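Local atomic coordinates of arginyl-tRNA synthetase, putative (Plasmodium falciparum, PDB entry 5JLD), a protein that probably catalyses the ATP-dependent attachment of L-arginine to tRNA(Arg), releasing AMP and diphosphate, as a class I aminoacyl-tRNA synthetase. Residues 151-163 against 448-461. Sequence-based numbering, arbitrary orientation.
Sequences HLRSTIIGDSICR and IKYFDLKQHRNSDY
In the class I catalytic domain, a Rossmann-type fold built on a parallel sheet, the helix after strand 133-137 meets helix 436-453 and the loop that follows. R153 reaches from the first helix into this loop. With CG swung opposite the backbone N (chi1 -176°), the extended chain carries the guanidinium past the D452 carboxylate, whose plane stands 79° from its own. R153 NE forms a bent salt bridge with D452 OD1 (3.2 Å), from the syn side but tilted out of both planes. R153 NH1 donates to S459 O (3.0 Å) almost in the guanidinium plane, while NH2 adds a bond to a water also held by D452 O. Y461 turns its edge to the guanidinium, with CE2 3.5 Å from R153 CZ over the centre of one face; R457 O lies over the opposite face. Carboxylate, carbonyl and water thus fix the rotation of a buried charge. Beside this polar site the helices cross at -87°. L453 fits its CD2 against I156 CG2 (3.7 Å) and I157 CG1, and its CD1 against S160 CB at 3.7 Å.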
# COMPACT_ATOMS: atom_id res chain seq x y z
N HIS A 151 -4.57 10.68 10.32
CA HIS A 151 -5.44 9.51 10.34
C HIS A 151 -5.92 9.18 8.93
O HIS A 151 -6.01 8.02 8.55
CB HIS A 151 -6.66 9.72 11.26
CG HIS A 151 -6.31 9.85 12.71
ND1 HIS A 151 -6.91 10.78 13.54
CD2 HIS A 151 -5.45 9.15 13.49
CE1 HIS A 151 -6.43 10.65 14.76
NE2 HIS A 151 -5.54 9.67 14.76
N LEU A 152 -6.25 10.23 8.18
CA LEU A 152 -6.72 10.07 6.81
C LEU A 152 -5.65 9.40 5.95
O LEU A 152 -5.91 8.41 5.27
CB LEU A 152 -7.09 11.42 6.20
CG LEU A 152 -7.54 11.38 4.74
CD1 LEU A 152 -8.82 10.58 4.58
CD2 LEU A 152 -7.72 12.78 4.20
N ARG A 153 -4.44 9.95 6.01
CA ARG A 153 -3.32 9.39 5.27
C ARG A 153 -3.08 7.93 5.63
O ARG A 153 -2.91 7.08 4.76
CB ARG A 153 -2.05 10.20 5.53
CG ARG A 153 -0.86 9.73 4.70
CD ARG A 153 0.21 10.81 4.57
NE ARG A 153 1.03 10.61 3.39
CZ ARG A 153 2.14 11.28 3.12
NH1 ARG A 153 2.57 12.21 3.97
NH2 ARG A 153 2.82 11.03 2.00
N SER A 154 -3.09 7.63 6.94
CA SER A 154 -2.89 6.26 7.39
C SER A 154 -3.97 5.35 6.84
O SER A 154 -3.72 4.19 6.48
CB SER A 154 -2.88 6.20 8.93
OG SER A 154 -2.76 4.86 9.36
N THR A 155 -5.18 5.89 6.77
CA THR A 155 -6.35 5.15 6.32
C THR A 155 -6.20 4.79 4.85
O THR A 155 -6.37 3.62 4.46
CB THR A 155 -7.64 5.98 6.56
OG1 THR A 155 -7.74 6.29 7.96
CG2 THR A 155 -8.90 5.23 6.13
N ILE A 156 -5.81 5.78 4.05
CA ILE A 156 -5.61 5.64 2.60
C ILE A 156 -4.47 4.68 2.22
O ILE A 156 -4.64 3.73 1.40
CB ILE A 156 -5.34 7.03 1.98
CG1 ILE A 156 -6.59 7.90 2.16
CG2 ILE A 156 -4.97 6.91 0.51
CD1 ILE A 156 -6.40 9.37 1.85
N ILE A 157 -3.31 4.91 2.83
CA ILE A 157 -2.17 4.01 2.62
C ILE A 157 -2.50 2.57 3.03
O ILE A 157 -2.32 1.61 2.24
CB ILE A 157 -0.95 4.51 3.43
CG1 ILE A 157 -0.47 5.87 2.89
CG2 ILE A 157 0.14 3.45 3.43
CD1 ILE A 157 0.75 6.41 3.62
N GLY A 158 -3.02 2.41 4.25
CA GLY A 158 -3.32 1.08 4.77
C GLY A 158 -4.33 0.35 3.89
O GLY A 158 -4.16 -0.83 3.57
N ASP A 159 -5.36 1.06 3.45
CA ASP A 159 -6.34 0.42 2.62
C ASP A 159 -5.71 -0.03 1.29
O ASP A 159 -6.00 -1.14 0.81
CB ASP A 159 -7.55 1.31 2.36
CG ASP A 159 -8.57 0.63 1.47
OD1 ASP A 159 -9.22 -0.33 1.95
OD2 ASP A 159 -8.67 1.01 0.27
N SER A 160 -4.87 0.82 0.70
CA SER A 160 -4.18 0.39 -0.54
C SER A 160 -3.37 -0.89 -0.34
O SER A 160 -3.47 -1.85 -1.12
CB SER A 160 -3.27 1.50 -1.09
OG SER A 160 -2.95 1.20 -2.44
N ILE A 161 -2.58 -0.93 0.74
CA ILE A 161 -1.81 -2.14 1.05
C ILE A 161 -2.70 -3.40 1.19
O ILE A 161 -2.39 -4.49 0.63
CB ILE A 161 -0.98 -1.92 2.33
CG1 ILE A 161 0.11 -0.87 2.02
CG2 ILE A 161 -0.39 -3.25 2.86
CD1 ILE A 161 0.85 -0.30 3.24
N CYS A 162 -3.82 -3.24 1.90
CA CYS A 162 -4.75 -4.35 2.04
C CYS A 162 -5.27 -4.82 0.69
O CYS A 162 -5.35 -6.01 0.43
CB CYS A 162 -5.94 -3.98 2.93
SG CYS A 162 -5.44 -3.72 4.67
N ARG A 163 -5.66 -3.86 -0.15
CA ARG A 163 -6.21 -4.18 -1.44
C ARG A 163 -5.14 -4.93 -2.26
O ARG A 163 -5.47 -5.82 -3.04
CB ARG A 163 -6.68 -2.92 -2.17
CG ARG A 163 -7.89 -2.22 -1.58
CD ARG A 163 -8.52 -1.26 -2.62
NE ARG A 163 -9.56 -0.41 -2.03
CZ ARG A 163 -10.58 0.12 -2.70
NH1 ARG A 163 -10.71 -0.09 -4.01
NH2 ARG A 163 -11.47 0.89 -2.07
N ILE A 448 -8.16 12.84 -4.03
CA ILE A 448 -7.48 12.85 -2.74
C ILE A 448 -6.58 11.62 -2.58
O ILE A 448 -5.39 11.73 -2.20
CB ILE A 448 -8.51 12.90 -1.56
CG1 ILE A 448 -9.17 14.28 -1.47
CG2 ILE A 448 -7.85 12.53 -0.23
CD1 ILE A 448 -10.13 14.43 -0.29
N LYS A 449 -7.16 10.45 -2.87
CA LYS A 449 -6.40 9.20 -2.68
C LYS A 449 -5.17 9.16 -3.56
O LYS A 449 -4.07 8.84 -3.07
CB LYS A 449 -7.28 7.97 -2.94
CG LYS A 449 -8.38 7.76 -1.89
CD LYS A 449 -9.05 6.41 -2.06
CE LYS A 449 -10.24 6.22 -1.12
NZ LYS A 449 -10.76 4.82 -1.26
N TYR A 450 -5.33 9.48 -4.85
CA TYR A 450 -4.19 9.48 -5.77
C TYR A 450 -3.13 10.49 -5.37
O TYR A 450 -1.94 10.16 -5.35
CB TYR A 450 -4.60 9.77 -7.22
CG TYR A 450 -3.40 9.72 -8.15
CD1 TYR A 450 -2.89 8.50 -8.58
CD2 TYR A 450 -2.78 10.89 -8.59
CE1 TYR A 450 -1.79 8.43 -9.42
CE2 TYR A 450 -1.67 10.84 -9.43
CZ TYR A 450 -1.19 9.61 -9.85
OH TYR A 450 -0.10 9.53 -10.67
N PHE A 451 -3.56 11.71 -5.05
CA PHE A 451 -2.61 12.77 -4.77
C PHE A 451 -1.81 12.39 -3.55
O PHE A 451 -0.62 12.69 -3.48
CB PHE A 451 -3.29 14.12 -4.55
CG PHE A 451 -2.37 15.30 -4.72
CD1 PHE A 451 -1.98 15.72 -5.99
CD2 PHE A 451 -1.89 15.99 -3.61
CE1 PHE A 451 -1.13 16.82 -6.15
CE2 PHE A 451 -1.04 17.09 -3.76
CZ PHE A 451 -0.66 17.51 -5.04
N ASP A 452 -2.43 11.71 -2.60
CA ASP A 452 -1.63 11.26 -1.47
C ASP A 452 -0.69 10.10 -1.85
O ASP A 452 0.50 10.15 -1.57
CB ASP A 452 -2.51 10.85 -0.29
CG ASP A 452 -1.71 10.69 0.99
OD1 ASP A 452 -0.90 9.73 1.06
OD2 ASP A 452 -1.90 11.53 1.92
N LEU A 453 -1.23 9.06 -2.46
CA LEU A 453 -0.44 7.85 -2.69
C LEU A 453 0.68 8.04 -3.71
O LEU A 453 1.63 7.28 -3.71
CB LEU A 453 -1.35 6.68 -3.11
CG LEU A 453 -2.33 6.21 -2.02
CD1 LEU A 453 -3.09 4.95 -2.45
CD2 LEU A 453 -1.60 5.96 -0.69
N LYS A 454 0.59 9.07 -4.56
CA LYS A 454 1.65 9.30 -5.54
C LYS A 454 2.91 9.86 -4.87
O LYS A 454 4.01 9.74 -5.40
CB LYS A 454 1.19 10.24 -6.65
CG LYS A 454 1.14 11.71 -6.25
CD LYS A 454 0.99 12.60 -7.47
CE LYS A 454 1.12 14.07 -7.10
NZ LYS A 454 1.21 14.91 -8.32
N GLN A 455 2.76 10.45 -3.69
CA GLN A 455 3.90 10.96 -2.92
C GLN A 455 4.65 9.80 -2.28
O GLN A 455 4.02 8.83 -1.85
CB GLN A 455 3.44 11.92 -1.80
CG GLN A 455 2.20 12.75 -2.11
CD GLN A 455 2.50 13.96 -2.98
OE1 GLN A 455 3.66 14.37 -3.11
NE2 GLN A 455 1.47 14.55 -3.58
N HIS A 456 5.97 9.89 -2.20
CA HIS A 456 6.71 9.00 -1.31
C HIS A 456 6.06 9.12 0.08
O HIS A 456 5.85 10.24 0.57
CB HIS A 456 8.20 9.36 -1.26
CG HIS A 456 9.07 8.32 -0.61
ND1 HIS A 456 8.93 7.94 0.71
CD2 HIS A 456 10.11 7.61 -1.10
CE1 HIS A 456 9.84 7.03 1.00
NE2 HIS A 456 10.57 6.81 -0.08
N ARG A 457 5.72 7.99 0.69
CA ARG A 457 4.94 8.01 1.94
C ARG A 457 5.70 8.78 3.01
O ARG A 457 5.10 9.52 3.80
CB ARG A 457 4.61 6.58 2.41
CG ARG A 457 5.84 5.68 2.49
CD ARG A 457 5.56 4.35 3.14
NE ARG A 457 6.67 3.92 3.99
CZ ARG A 457 7.32 2.77 3.86
NH1 ARG A 457 6.95 1.91 2.94
NH2 ARG A 457 8.32 2.48 4.69
N ASN A 458 7.02 8.66 3.01
CA ASN A 458 7.85 9.28 4.04
C ASN A 458 8.03 10.78 3.85
O ASN A 458 8.68 11.43 4.67
CB ASN A 458 9.23 8.63 4.09
CG ASN A 458 9.21 7.26 4.75
OD1 ASN A 458 8.48 7.04 5.73
ND2 ASN A 458 10.00 6.34 4.22
N SER A 459 7.46 11.33 2.79
CA SER A 459 7.64 12.75 2.51
C SER A 459 6.46 13.58 2.99
O SER A 459 5.33 13.08 3.08
CB SER A 459 7.88 12.99 1.01
OG SER A 459 6.66 13.17 0.32
N ASP A 460 6.73 14.83 3.32
CA ASP A 460 5.67 15.77 3.65
C ASP A 460 5.17 16.40 2.35
O ASP A 460 5.90 16.39 1.35
CB ASP A 460 6.17 16.83 4.64
CG ASP A 460 6.80 16.22 5.89
OD1 ASP A 460 6.32 15.18 6.40
OD2 ASP A 460 7.78 16.80 6.40
N TYR A 461 3.94 16.90 2.33
CA TYR A 461 3.42 17.54 1.12
C TYR A 461 2.29 18.51 1.41
O TYR A 461 1.68 18.50 2.48
CB TYR A 461 2.95 16.48 0.11
CG TYR A 461 1.66 15.76 0.45
CD1 TYR A 461 0.43 16.27 0.05
CD2 TYR A 461 1.67 14.56 1.17
CE1 TYR A 461 -0.76 15.63 0.36
CE2 TYR A 461 0.49 13.91 1.48
CZ TYR A 461 -0.72 14.44 1.07
OH TYR A 461 -1.91 13.80 1.38
O HOH W 1 2.14 8.78 0.66
O HOH W 2 -8.91 3.32 -0.38